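PDB 3R4K: transcriptional regulator, IclR family from Ruegeria sp. TM1040, which probably binds DNA through an N-terminal helix-turn-helix domain and regulates transcription, perhaps in response to a small effector sensed by its C-terminal domain. Local coordinates for the interface of chains A and B. Sequence-based numbering; all coordinates share one arbitrary frame. Chains: chain A/B, Transcriptional regulator, IclR family.

The interface of chains A and B. Residues chain A 70, 73-74, 245-247; chain B 63-64, 66-67.
The guanidinium of A:Arg73, laid over the B:Gly63–B:Pro64 peptide of the other subunit, donates from NH2 to the backbone O of A:Arg245, 2.8 Å away. That carbonyl, at the end of helix 225-245, lies almost exactly in the guanidinium plane, and the bond is fairly straight, 158° at the hydrogen. It ties helix 66-76 to the end of the C-terminal helix within chain A and probably fixes the turn of the flat group. One guanidinium face then meets chain B: B:Pro64 N sits over its centre, 3.6 Å above the plane, while B:Gly63 C is displaced toward the rim. The proline ring runs alongside the arginine, with B:Pro64 CB also touching A:Arg245 O.

With CG anti to the backbone N (chi1 168°), the aliphatic stem of A:Arg73 passes over B:Leu67, the two side chains crossing at about a right angle. B:Leu67 sets both methyls against helix 66-76: CD1 lies 3.5 Å from A:Arg73 CG and also meets A:Ile246 O, beyond the C-terminal helix, whereas CD2 reaches A:Ala70 O and the CG methylene of A:Glu74. No hydrogen bond or salt bridge crosses this patch: it is held by van der Waals contact, the guanidinium face and backbone carbonyls included, and is part of a two-fold interface consistent with an IclR-type dimer. Beside B:Leu67, B:Val66 CG2 adds a minor contact, 3.8 Å from A:Arg73 CB.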
ATOM      1  N   ALA A  70       4.264  -0.282  -5.067  1.00 26.96           N
ATOM      2  CA  ALA A  70       3.188   0.367  -4.325  1.00 26.06           C
ATOM      3  C   ALA A  70       3.726   1.050  -3.065  1.00 30.25           C
ATOM      4  O   ALA A  70       3.305   2.164  -2.748  1.00 29.05           O
ATOM      5  CB  ALA A  70       2.121  -0.638  -3.959  1.00 26.67           C
ATOM      6  N   ARG A  73       5.407   4.201  -4.129  1.00 27.83           N
ATOM      7  CA  ARG A  73       4.368   5.153  -4.544  1.00 28.61           C
ATOM      8  C   ARG A  73       3.747   5.833  -3.304  1.00 35.60           C
ATOM      9  O   ARG A  73       3.584   7.067  -3.285  1.00 36.92           O
ATOM     10  CB  ARG A  73       3.303   4.480  -5.413  1.00 29.41           C
ATOM     11  CG  ARG A  73       2.038   5.332  -5.632  1.00 35.42           C
ATOM     12  CD  ARG A  73       2.233   6.606  -6.430  1.00 29.78           C
ATOM     13  NE  ARG A  73       0.998   7.377  -6.418  1.00 28.59           N
ATOM     14  CZ  ARG A  73       0.776   8.482  -7.113  1.00 43.75           C
ATOM     15  NH1 ARG A  73       1.735   9.004  -7.871  1.00 22.88           N
ATOM     16  NH2 ARG A  73      -0.385   9.108  -7.014  1.00 38.64           N
ATOM     17  N   GLU A  74       3.424   5.022  -2.271  1.00 32.84           N
ATOM     18  CA  GLU A  74       2.885   5.509  -0.986  1.00 32.03           C
ATOM     19  C   GLU A  74       3.845   6.531  -0.380  1.00 32.11           C
ATOM     20  O   GLU A  74       3.403   7.598   0.031  1.00 33.02           O
ATOM     21  CB  GLU A  74       2.668   4.349   0.003  1.00 34.19           C
ATOM     22  CG  GLU A  74       1.438   3.482  -0.236  1.00 47.22           C
ATOM     23  CD  GLU A  74       1.355   2.169   0.536  1.00 76.56           C
ATOM     24  OE1 GLU A  74       2.196   1.927   1.435  1.00 76.37           O
ATOM     25  OE2 GLU A  74       0.439   1.371   0.224  1.00 72.00           O
ATOM     26  N   ARG A 245      -5.916   9.160  -7.361  1.00 34.92           N
ATOM     27  CA  ARG A 245      -4.548   9.524  -6.957  1.00 32.47           C
ATOM     28  C   ARG A 245      -3.989   8.585  -5.864  1.00 35.04           C
ATOM     29  O   ARG A 245      -2.774   8.580  -5.638  1.00 35.81           O
ATOM     30  CB  ARG A 245      -4.461  10.986  -6.478  1.00 31.69           C
ATOM     31  CG  ARG A 245      -4.826  12.075  -7.509  1.00 41.00           C
ATOM     32  CD  ARG A 245      -3.660  12.577  -8.357  1.00 61.46           C
ATOM     33  NE  ARG A 245      -2.593  13.215  -7.571  1.00 77.86           N
ATOM     34  CZ  ARG A 245      -1.330  12.785  -7.518  1.00 83.79           C
ATOM     35  NH1 ARG A 245      -0.954  11.712  -8.210  1.00 54.50           N
ATOM     36  NH2 ARG A 245      -0.434  13.426  -6.775  1.00 68.70           N
ATOM     37  N   ILE A 246      -4.855   7.783  -5.204  1.00 29.18           N
ATOM     38  CA  ILE A 246      -4.429   6.858  -4.160  1.00 28.00           C
ATOM     39  C   ILE A 246      -4.694   5.399  -4.570  1.00 34.23           C
ATOM     40  O   ILE A 246      -4.541   4.515  -3.743  1.00 34.84           O
ATOM     41  CB  ILE A 246      -5.050   7.194  -2.766  1.00 31.02           C
ATOM     42  CG1 ILE A 246      -6.597   7.063  -2.773  1.00 31.90           C
ATOM     43  CG2 ILE A 246      -4.585   8.572  -2.251  1.00 31.17           C
ATOM     44  CD1 ILE A 246      -7.237   6.772  -1.420  1.00 30.54           C
ATOM     45  N   GLY A 247      -5.049   5.157  -5.830  1.00 31.98           N
ATOM     46  CA  GLY A 247      -5.299   3.820  -6.363  1.00 32.12           C
ATOM     47  C   GLY A 247      -6.478   3.097  -5.743  1.00 37.75           C
ATOM     48  O   GLY A 247      -6.492   1.859  -5.672  1.00 37.34           O
TER
ATOM     49  N   GLY B  63       3.407   6.199 -10.496  1.00 30.13           N
ATOM     50  CA  GLY B  63       1.993   6.530 -10.643  1.00 31.19           C
ATOM     51  C   GLY B  63       1.076   5.734  -9.743  1.00 35.72           C
ATOM     52  O   GLY B  63       1.522   4.769  -9.128  1.00 34.00           O
ATOM     53  N   PRO B  64      -0.223   6.096  -9.644  1.00 34.45           N
ATOM     54  CA  PRO B  64      -1.092   5.404  -8.679  1.00 33.48           C
ATOM     55  C   PRO B  64      -1.544   3.988  -9.081  1.00 36.69           C
ATOM     56  O   PRO B  64      -2.059   3.288  -8.213  1.00 34.39           O
ATOM     57  CB  PRO B  64      -2.276   6.353  -8.542  1.00 35.73           C
ATOM     58  CG  PRO B  64      -2.326   7.063  -9.831  1.00 40.89           C
ATOM     59  CD  PRO B  64      -0.919   7.233 -10.281  1.00 36.06           C
ATOM     60  N   VAL B  66       0.045   1.215  -9.540  1.00 32.08           N
ATOM     61  CA  VAL B  66       0.721   0.141  -8.808  1.00 30.47           C
ATOM     62  C   VAL B  66      -0.005  -0.139  -7.493  1.00 33.17           C
ATOM     63  O   VAL B  66      -0.049  -1.288  -7.080  1.00 33.34           O
ATOM     64  CB  VAL B  66       2.235   0.418  -8.622  1.00 33.13           C
ATOM     65  CG1 VAL B  66       2.941   0.423  -9.983  1.00 33.11           C
ATOM     66  CG2 VAL B  66       2.486   1.731  -7.870  1.00 32.35           C
ATOM     67  N   LEU B  67      -0.642   0.889  -6.884  1.00 29.65           N
ATOM     68  CA  LEU B  67      -1.424   0.767  -5.638  1.00 28.97           C
ATOM     69  C   LEU B  67      -2.660  -0.107  -5.851  1.00 36.55           C
ATOM     70  O   LEU B  67      -2.961  -0.940  -4.990  1.00 37.55           O
ATOM     71  CB  LEU B  67      -1.849   2.137  -5.061  1.00 28.59           C
ATOM     72  CG  LEU B  67      -0.719   3.140  -4.788  1.00 32.47           C
ATOM     73  CD1 LEU B  67      -1.238   4.546  -4.543  1.00 31.95           C
ATOM     74  CD2 LEU B  67       0.159   2.679  -3.668  1.00 33.95           C
TER